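PDB 5GWA: beta-lactamase from Serratia marcescens, which probably hydrolyses beta-lactam antibiotics to substituted beta-amino acids, as a class A extended-spectrum enzyme, and is captured here with the inhibitor avibactam. Local coordinates for residues Y14-V24 / V259-I267; K152-N160 / S219-A228. All coordinates share one frame; numbering follows the deposited sequence. Where two conformers were deposited one is given.

Interaction 1 of 2, residues Y14-V24 / V259-I267; sequences YLKDKKAKVGV and VNEKIIAEI. With NA (sodium ion), chain M.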
loop_
_atom_site.group_PDB
_atom_site.type_symbol
_atom_site.label_atom_id
_atom_site.label_comp_id
_atom_site.label_asym_id
_atom_site.label_seq_id
_atom_site.Cartn_x
_atom_site.Cartn_y
_atom_site.Cartn_z
ATOM N N TYR A 14 30.522 13.062 3.261
ATOM C CA TYR A 14 29.277 12.681 3.952
ATOM C C TYR A 14 28.873 11.228 3.685
ATOM O O TYR A 14 28.425 10.487 4.571
ATOM C CB TYR A 14 28.161 13.656 3.531
ATOM C CG TYR A 14 26.795 13.313 4.115
ATOM C CD1 TYR A 14 26.540 13.451 5.467
ATOM C CD2 TYR A 14 25.817 12.719 3.338
ATOM C CE1 TYR A 14 25.330 13.082 6.011
ATOM C CE2 TYR A 14 24.596 12.390 3.860
ATOM C CZ TYR A 14 24.360 12.550 5.200
ATOM O OH TYR A 14 23.169 12.171 5.746
ATOM N N LEU A 15 29.066 10.801 2.453
ATOM C CA LEU A 15 28.638 9.504 2.016
ATOM C C LEU A 15 29.579 8.367 2.433
ATOM O O LEU A 15 29.189 7.205 2.415
ATOM C CB LEU A 15 28.513 9.519 0.495
ATOM C CG LEU A 15 27.276 10.182 -0.074
ATOM C CD1 LEU A 15 27.375 10.141 -1.604
ATOM C CD2 LEU A 15 26.006 9.519 0.429
ATOM N N LYS A 16 30.778 8.733 2.906
ATOM C CA LYS A 16 31.809 7.754 3.235
ATOM C C LYS A 16 31.348 6.656 4.185
ATOM O O LYS A 16 31.720 5.497 4.006
ATOM C CB LYS A 16 33.033 8.457 3.844
ATOM C CG LYS A 16 34.027 8.982 2.819
ATOM C CD LYS A 16 35.116 9.825 3.474
ATOM C CE LYS A 16 35.728 9.128 4.681
ATOM N NZ LYS A 16 37.037 9.728 5.067
ATOM N N ASP A 17 30.615 7.020 5.235
ATOM C CA ASP A 17 30.201 6.043 6.247
ATOM C C ASP A 17 28.763 5.589 6.134
ATOM O O ASP A 17 28.239 4.943 7.042
ATOM C CB ASP A 17 30.456 6.571 7.658
ATOM C CG ASP A 17 29.598 7.761 8.008
ATOM O OD1 ASP A 17 28.715 8.129 7.206
ATOM O OD2 ASP A 17 29.829 8.359 9.078
ATOM N N LYS A 18 28.131 5.876 4.995
ATOM C CA LYS A 18 26.767 5.431 4.776
ATOM C C LYS A 18 26.795 4.160 3.964
ATOM O O LYS A 18 27.444 4.105 2.894
ATOM C CB LYS A 18 25.955 6.517 4.037
ATOM C CG LYS A 18 25.966 7.889 4.684
ATOM C CD LYS A 18 25.304 7.875 6.057
ATOM C CE LYS A 18 25.286 9.274 6.634
ATOM N NZ LYS A 18 26.649 9.867 6.715
ATOM N N LYS A 19 26.134 3.136 4.480
ATOM C CA LYS A 19 26.146 1.813 3.878
ATOM C C LYS A 19 25.063 1.735 2.817
ATOM O O LYS A 19 24.114 0.978 2.929
ATOM C CB LYS A 19 25.994 0.726 4.930
ATOM C CG LYS A 19 27.123 0.753 5.952
ATOM C CD LYS A 19 27.172 -0.530 6.771
ATOM C CE LYS A 19 28.314 -0.486 7.786
ATOM N NZ LYS A 19 28.043 -1.314 8.996
ATOM N N ALA A 20 25.318 2.438 1.720
ATOM C CA ALA A 20 24.405 2.512 0.589
ATOM C C ALA A 20 25.162 3.066 -0.590
ATOM O O ALA A 20 26.190 3.726 -0.447
ATOM C CB ALA A 20 23.227 3.440 0.897
ATOM N N LYS A 21 24.637 2.780 -1.777
ATOM C CA LYS A 21 25.159 3.315 -3.033
ATOM C C LYS A 21 24.270 4.493 -3.405
ATOM O O LYS A 21 23.108 4.285 -3.786
ATOM C CB LYS A 21 25.108 2.259 -4.143
ATOM C CG LYS A 21 25.695 2.804 -5.442
ATOM C CD LYS A 21 25.475 1.936 -6.679
ATOM C CE LYS A 21 26.561 0.891 -6.866
ATOM N NZ LYS A 21 27.943 1.342 -6.552
ATOM N N VAL A 22 24.810 5.688 -3.320
ATOM C CA VAL A 22 23.973 6.893 -3.438
ATOM C C VAL A 22 24.357 7.642 -4.707
ATOM O O VAL A 22 25.477 8.103 -4.867
ATOM C CB VAL A 22 24.102 7.807 -2.230
ATOM C CG1 VAL A 22 23.174 9.006 -2.362
ATOM C CG2 VAL A 22 23.797 7.036 -0.946
ATOM N N GLY A 23 23.397 7.787 -5.610
ATOM C CA GLY A 23 23.600 8.541 -6.841
ATOM C C GLY A 23 23.017 9.920 -6.724
ATOM O O GLY A 23 21.896 10.072 -6.238
ATOM N N VAL A 24 23.777 10.912 -7.139
ATOM C CA VAL A 24 23.352 12.308 -7.013
ATOM C C VAL A 24 23.558 13.031 -8.338
ATOM O O VAL A 24 24.621 12.930 -8.929
ATOM C CB VAL A 24 24.162 13.061 -5.965
ATOM C CG1 VAL A 24 23.652 14.494 -5.852
ATOM C CG2 VAL A 24 24.084 12.355 -4.627
ATOM N N VAL A 259 17.646 7.058 8.236
ATOM C CA VAL A 259 18.954 7.436 7.694
ATOM C C VAL A 259 18.897 7.625 6.180
ATOM O O VAL A 259 19.426 8.597 5.685
ATOM C CB VAL A 259 20.005 6.360 8.024
ATOM C CG1 VAL A 259 21.332 6.640 7.338
ATOM C CG2 VAL A 259 20.213 6.304 9.531
ATOM N N ASN A 260 18.170 6.763 5.499
ATOM C CA ASN A 260 18.054 6.853 4.051
ATOM C C ASN A 260 17.415 8.179 3.646
ATOM O O ASN A 260 17.879 8.840 2.715
ATOM C CB ASN A 260 17.291 5.648 3.524
ATOM C CG ASN A 260 18.076 4.338 3.691
ATOM O OD1 ASN A 260 19.303 4.359 3.628
ATOM N ND2 ASN A 260 17.391 3.257 3.966
ATOM N N GLU A 261 16.364 8.588 4.359
ATOM C CA GLU A 261 15.736 9.860 4.078
ATOM C C GLU A 261 16.648 11.025 4.415
ATOM O O GLU A 261 16.743 11.986 3.678
ATOM C CB GLU A 261 14.390 9.999 4.797
ATOM C CG GLU A 261 13.385 8.949 4.390
ATOM C CD GLU A 261 11.957 9.349 4.723
ATOM O OE1 GLU A 261 11.638 9.533 5.886
ATOM O OE2 GLU A 261 11.129 9.498 3.812
ATOM N N LYS A 262 17.332 10.925 5.553
ATOM C CA LYS A 262 18.236 11.947 5.979
ATOM C C LYS A 262 19.384 12.166 5.010
ATOM O O LYS A 262 19.776 13.299 4.767
ATOM C CB LYS A 262 18.769 11.576 7.371
ATOM C CG LYS A 262 19.712 12.584 7.983
ATOM C CD LYS A 262 18.985 13.837 8.428
ATOM C CE LYS A 262 18.431 13.696 9.838
ATOM N NZ LYS A 262 17.531 14.829 10.207
ATOM N N ILE A 263 19.833 11.093 4.345
ATOM C CA ILE A 263 20.861 11.249 3.314
ATOM C C ILE A 263 20.391 12.189 2.215
ATOM O O ILE A 263 21.107 13.110 1.808
ATOM C CB ILE A 263 21.271 9.902 2.711
ATOM C CG1 ILE A 263 22.141 9.111 3.712
ATOM C CG2 ILE A 263 22.069 10.091 1.430
ATOM C CD1 ILE A 263 22.274 7.654 3.399
ATOM N N ILE A 264 19.150 11.999 1.777
ATOM C CA ILE A 264 18.598 12.885 0.747
ATOM C C ILE A 264 18.494 14.319 1.239
ATOM O O ILE A 264 18.899 15.266 0.543
ATOM C CB ILE A 264 17.205 12.403 0.268
ATOM C CG1 ILE A 264 17.293 10.952 -0.239
ATOM C CG2 ILE A 264 16.667 13.324 -0.830
ATOM C CD1 ILE A 264 15.971 10.303 -0.568
ATOM N N ALA A 265 17.994 14.471 2.464
ATOM C CA ALA A 265 17.720 15.787 3.038
ATOM C C ALA A 265 19.028 16.572 3.226
ATOM O O ALA A 265 19.122 17.747 2.901
ATOM C CB ALA A 265 16.974 15.633 4.366
ATOM N N GLU A 266 20.058 15.869 3.706
ATOM C CA GLU A 266 21.337 16.492 3.992
ATOM C C GLU A 266 22.083 16.843 2.712
ATOM O O GLU A 266 22.598 17.948 2.592
ATOM C CB GLU A 266 22.204 15.602 4.854
ATOM C CG GLU A 266 21.696 15.459 6.277
ATOM C CD GLU A 266 22.074 16.626 7.178
ATOM O OE1 GLU A 266 22.477 17.704 6.690
ATOM O OE2 GLU A 266 21.935 16.445 8.409
ATOM N N ILE A 267 22.036 15.964 1.715
ATOM C CA ILE A 267 22.672 16.259 0.424
ATOM C C ILE A 267 21.983 17.467 -0.223
ATOM O O ILE A 267 22.613 18.399 -0.712
ATOM C CB ILE A 267 22.699 15.032 -0.520
ATOM C CG1 ILE A 267 23.714 14.017 -0.009
ATOM C CG2 ILE A 267 23.049 15.440 -1.943
ATOM C CD1 ILE A 267 23.657 12.683 -0.692
HETATM NA NA NA M . 9.718 11.788 4.241
#
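On the five-stranded sheet of the class A beta-lactamase fold, the N-terminal and C-terminal helices lie side by side, and Y14, L15, V22 and V24 meet I263 and I267 where the chain turns from helix 4-15 to strand 21-28. The axis of strand 21-24 passes 10.8 Å from that of helix 259-267, the two running 29° apart. Y14 has CG anti to its backbone N (chi1 176°), which carries the ring across to the helix. Y14 OH stops 3.5 Å from I263 CA, which lies in the ring plane at its edge, and also touches E266 CG. The two branches of I263 divide the work: CG2 packs 4.1 Å from V22 CG1 and also meets L15, while CD1 lies 3.9 Å from K18 CB, the lysine chain sliding past in the opposite direction. One turn on, I267 CD1 sits 4.0 Å from V24 CG2 and close to V22 CG1 and L15 CD2. K18 bends at chi2 and chi4, which brings NZ back over one face of the Y14 ring, offset toward the rim. There K18 NZ donates a hydrogen bond to Y14 O and salt-bridges the syn lone pair of D17 OD1, 2.7 Å away. No hydrogen bond crosses the join: it is apolar packing, and the K18 ammonium finds an anionic partner within 14-24, which probably offsets its charge, while its methylenes serve the hydrophobic side.

Interaction 2 of 2, residues K152-N160 / S219-A228; sequences KAWNVQYTN and SDTNNKGITA. With NA (sodium ion), chain Q; NA (sodium ion), chain B.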
loop_
_atom_site.group_PDB
_atom_site.type_symbol
_atom_site.label_atom_id
_atom_site.label_comp_id
_atom_site.label_asym_id
_atom_site.label_seq_id
_atom_site.Cartn_x
_atom_site.Cartn_y
_atom_site.Cartn_z
ATOM N N LYS A 152 5.612 -8.365 -8.166
ATOM C CA LYS A 152 5.614 -9.835 -8.286
ATOM C C LYS A 152 6.932 -10.461 -7.886
ATOM O O LYS A 152 6.977 -11.668 -7.571
ATOM C CB LYS A 152 5.264 -10.271 -9.693
ATOM C CG LYS A 152 3.769 -10.264 -9.942
ATOM C CD LYS A 152 3.431 -10.909 -11.244
ATOM C CE LYS A 152 1.953 -11.242 -11.308
ATOM N NZ LYS A 152 1.097 -10.064 -11.050
ATOM N N ALA A 153 8.011 -9.684 -7.928
ATOM C CA ALA A 153 9.330 -10.218 -7.655
ATOM C C ALA A 153 10.373 -9.145 -7.391
ATOM O O ALA A 153 10.456 -8.136 -8.090
ATOM C CB ALA A 153 9.770 -11.109 -8.807
ATOM N N TRP A 154 11.231 -9.419 -6.426
ATOM C CA TRP A 154 12.174 -8.457 -5.930
ATOM C C TRP A 154 13.024 -7.835 -7.018
ATOM O O TRP A 154 13.190 -6.650 -7.036
ATOM C CB TRP A 154 13.074 -9.117 -4.886
ATOM C CG TRP A 154 14.165 -8.245 -4.404
ATOM C CD1 TRP A 154 15.478 -8.282 -4.801
ATOM C CD2 TRP A 154 14.069 -7.177 -3.455
ATOM N NE1 TRP A 154 16.201 -7.341 -4.132
ATOM C CE2 TRP A 154 15.360 -6.630 -3.314
ATOM C CE3 TRP A 154 13.034 -6.664 -2.667
ATOM C CZ2 TRP A 154 15.638 -5.591 -2.433
ATOM C CZ3 TRP A 154 13.304 -5.601 -1.822
ATOM C CH2 TRP A 154 14.602 -5.084 -1.702
ATOM N N ASN A 155 13.513 -8.603 -7.986
ATOM C CA ASN A 155 14.478 -8.107 -8.951
ATOM C C ASN A 155 13.868 -7.173 -10.015
ATOM O O ASN A 155 14.568 -6.404 -10.677
ATOM C CB ASN A 155 15.146 -9.303 -9.635
ATOM C CG ASN A 155 15.967 -8.899 -10.822
ATOM O OD1 ASN A 155 17.016 -8.269 -10.679
ATOM N ND2 ASN A 155 15.456 -9.184 -12.011
ATOM N N VAL A 156 12.556 -7.256 -10.207
ATOM C CA VAL A 156 11.939 -6.577 -11.346
ATOM C C VAL A 156 12.133 -5.050 -11.279
ATOM O O VAL A 156 12.308 -4.377 -12.304
ATOM C CB VAL A 156 10.450 -6.913 -11.464
ATOM C CG1 VAL A 156 9.819 -6.133 -12.604
ATOM C CG2 VAL A 156 10.245 -8.417 -11.660
ATOM N N GLN A 157 12.197 -4.513 -10.072
ATOM C CA GLN A 157 12.460 -3.071 -9.895
ATOM C C GLN A 157 13.755 -2.574 -10.541
ATOM O O GLN A 157 13.850 -1.433 -10.929
ATOM C CB GLN A 157 12.454 -2.661 -8.412
ATOM C CG GLN A 157 13.553 -3.303 -7.576
ATOM C CD GLN A 157 13.322 -3.121 -6.100
ATOM O OE1 GLN A 157 13.296 -1.987 -5.602
ATOM N NE2 GLN A 157 13.367 -4.223 -5.366
ATOM N N TYR A 158 14.783 -3.426 -10.615
ATOM C CA TYR A 158 16.035 -3.002 -11.178
ATOM C C TYR A 158 15.941 -2.842 -12.713
ATOM O O TYR A 158 16.822 -2.217 -13.320
ATOM C CB TYR A 158 17.193 -3.946 -10.771
ATOM C CG TYR A 158 17.504 -3.934 -9.287
ATOM C CD1 TYR A 158 18.422 -3.043 -8.762
ATOM C CD2 TYR A 158 16.889 -4.833 -8.437
ATOM C CE1 TYR A 158 18.725 -3.041 -7.395
ATOM C CE2 TYR A 158 17.164 -4.839 -7.089
ATOM C CZ TYR A 158 18.070 -3.923 -6.578
ATOM O OH TYR A 158 18.360 -3.965 -5.239
ATOM N N THR A 159 14.890 -3.390 -13.336
ATOM C CA THR A 159 14.711 -3.180 -14.767
ATOM C C THR A 159 14.208 -1.797 -15.112
ATOM O O THR A 159 14.282 -1.366 -16.269
ATOM C CB THR A 159 13.811 -4.239 -15.431
ATOM O OG1 THR A 159 12.451 -4.103 -14.997
ATOM C CG2 THR A 159 14.296 -5.622 -15.104
ATOM N N ASN A 160 13.633 -1.120 -14.123
ATOM C CA ASN A 160 13.233 0.271 -14.250
ATOM C C ASN A 160 14.325 1.151 -13.644
ATOM O O ASN A 160 14.263 1.532 -12.475
ATOM C CB ASN A 160 11.940 0.539 -13.500
ATOM C CG ASN A 160 10.735 -0.069 -14.153
ATOM O OD1 ASN A 160 10.615 -0.104 -15.372
ATOM N ND2 ASN A 160 9.797 -0.479 -13.355
ATOM N N SER A 219 11.471 1.473 -2.158
ATOM C CA SER A 219 11.249 0.036 -2.197
ATOM C C SER A 219 10.968 -0.492 -0.798
ATOM O O SER A 219 11.237 0.176 0.184
ATOM C CB SER A 219 12.469 -0.700 -2.750
ATOM O OG SER A 219 13.531 -0.604 -1.834
ATOM N N ASP A 220 10.699 -1.782 -0.734
ATOM C CA ASP A 220 10.692 -2.446 0.550
ATOM C C ASP A 220 12.134 -2.875 0.884
ATOM O O ASP A 220 13.103 -2.512 0.193
ATOM C CB ASP A 220 9.749 -3.659 0.523
ATOM C CG ASP A 220 8.948 -3.821 1.831
ATOM O OD1 ASP A 220 9.555 -4.256 2.836
ATOM O OD2 ASP A 220 7.693 -3.619 1.824
ATOM N N THR A 221 12.257 -3.592 1.995
ATOM C CA THR A 221 13.527 -4.133 2.453
ATOM C C THR A 221 13.432 -5.648 2.349
ATOM O O THR A 221 12.333 -6.218 2.424
ATOM C CB THR A 221 13.794 -3.682 3.901
ATOM O OG1 THR A 221 13.682 -2.253 3.984
ATOM C CG2 THR A 221 15.152 -4.104 4.386
ATOM N N ASN A 222 14.514 -6.284 1.909
ATOM C CA ASN A 222 14.477 -7.718 1.702
ATOM C C ASN A 222 14.893 -8.446 2.977
ATOM O O ASN A 222 15.120 -7.810 4.014
ATOM C CB ASN A 222 15.327 -8.137 0.490
ATOM C CG ASN A 222 16.812 -7.958 0.713
ATOM O OD1 ASN A 222 17.258 -7.608 1.793
ATOM N ND2 ASN A 222 17.585 -8.126 -0.354
ATOM N N ASN A 223 14.929 -9.778 2.892
ATOM C CA ASN A 223 15.247 -10.611 4.045
ATOM C C ASN A 223 16.709 -10.468 4.493
ATOM O O ASN A 223 17.059 -10.926 5.572
ATOM C CB ASN A 223 14.838 -12.083 3.795
ATOM C CG ASN A 223 15.761 -12.828 2.823
ATOM O OD1 ASN A 223 15.868 -14.052 2.923
ATOM N ND2 ASN A 223 16.393 -12.131 1.867
ATOM N N LYS A 224 17.544 -9.805 3.688
ATOM C CA LYS A 224 18.923 -9.511 4.077
ATOM C C LYS A 224 19.111 -8.118 4.647
ATOM O O LYS A 224 20.231 -7.685 4.845
ATOM C CB LYS A 224 19.866 -9.688 2.879
ATOM C CG LYS A 224 19.889 -11.096 2.314
ATOM C CD LYS A 224 21.013 -11.915 2.935
ATOM C CE LYS A 224 20.725 -13.409 2.872
ATOM N NZ LYS A 224 21.654 -14.171 3.758
ATOM N N GLY A 225 18.033 -7.371 4.828
ATOM C CA GLY A 225 18.148 -6.060 5.419
ATOM C C GLY A 225 18.492 -4.958 4.419
ATOM O O GLY A 225 18.794 -3.847 4.813
ATOM N N ILE A 226 18.381 -5.253 3.138
ATOM C CA ILE A 226 18.698 -4.258 2.096
ATOM C C ILE A 226 17.429 -3.571 1.573
ATOM O O ILE A 226 16.510 -4.229 1.119
ATOM C CB ILE A 226 19.396 -4.944 0.916
ATOM C CG1 ILE A 226 20.625 -5.694 1.423
ATOM C CG2 ILE A 226 19.788 -3.940 -0.159
ATOM C CD1 ILE A 226 21.675 -4.775 1.995
ATOM N N THR A 227 17.425 -2.244 1.626
ATOM C CA THR A 227 16.401 -1.450 0.984
ATOM C C THR A 227 16.934 -0.972 -0.399
ATOM O O THR A 227 17.809 -0.111 -0.483
ATOM C CB THR A 227 16.026 -0.281 1.866
ATOM O OG1 THR A 227 15.615 -0.778 3.175
ATOM C CG2 THR A 227 14.868 0.452 1.266
ATOM N N ALA A 228 16.338 -1.522 -1.448
ATOM C CA ALA A 228 16.821 -1.275 -2.805
ATOM C C ALA A 228 16.831 0.195 -3.197
ATOM O O ALA A 228 17.714 0.628 -3.914
ATOM C CB ALA A 228 16.009 -2.050 -3.804
HETATM NA NA NA Q . 10.627 -5.388 -7.709
HETATM NA NA NA B . 17.645 -1.171 4.994
HETATM O O HOH W 1 9.760 -3.661 -5.739
HETATM O O HOH W 2 16.286 -1.724 7.162
#
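W154 and N222 bring the two backbones nearest, with CA atoms 8.0 Å apart, and Q157 and S219 follow at 8.4 Å. Residues 154-159 coil like a helix but lack its regular bonding ladder, whereas 219-228 runs out through a type I turn at N222-G225 and back into a strand. N222 OD1 fixes that turn, accepting I226 N and K224 N from opposite faces of its amide plane; the bond to K224 N makes an Asx turn. Across the gap, the W154 ring lies between N222 of the other segment and Q157 of its own. N222 CB stands over the six-membered ring of W154 in a CH-pi contact, 3.8 Å from the centroid and 9° off the normal. Q157 NE2 lies over the opposite face, D220 O at the edge. Residues 152-160 belong to the omega loop of class A beta-lactamases, the loop that carries E147 of the avibactam pocket, and 219-228 joins strand 212-218 to strand 227-237. Q157 CG sits between backbone N and carbonyl carbon (chi1 64°); the otherwise extended chain then brings Q157 NE2 within 3.0 Å of W154 O, to which it donates a hydrogen bond. Q157 OE1, which accepts from Q46 NE2, comes 3.2 Å from S219 CB. A228 CB meets W154 CZ2 and lies 3.4 Å from Y158 OH, which is hydrogen-bonded to D252. One sodium ion sits on A153 O, W154 O, M150 O and a water; another joins G225 O and T227 OG1 to E255 O and a water.

In the fold
Interactions 1 and 2 have centres about 18 Å apart, with nearest atoms about 4 Å apart that do not touch, and both reach the same five-stranded sheet. E255 ties them together: its side chain accepts from K19 N of interaction 1, while its carbonyl oxygen binds the sodium ion held by G225 and T227 of interaction 2. The avibactam site lies close to interaction 2, since segment 219-228 directly follows pocket residues K215 to S218, and Q157 bonds Q46, which also lines the pocket. Interaction 1 reaches that pocket indirectly, through the E261 carboxylate, which accepts from pocket residue R201 and is salt-bridged to K76 of the second subunit.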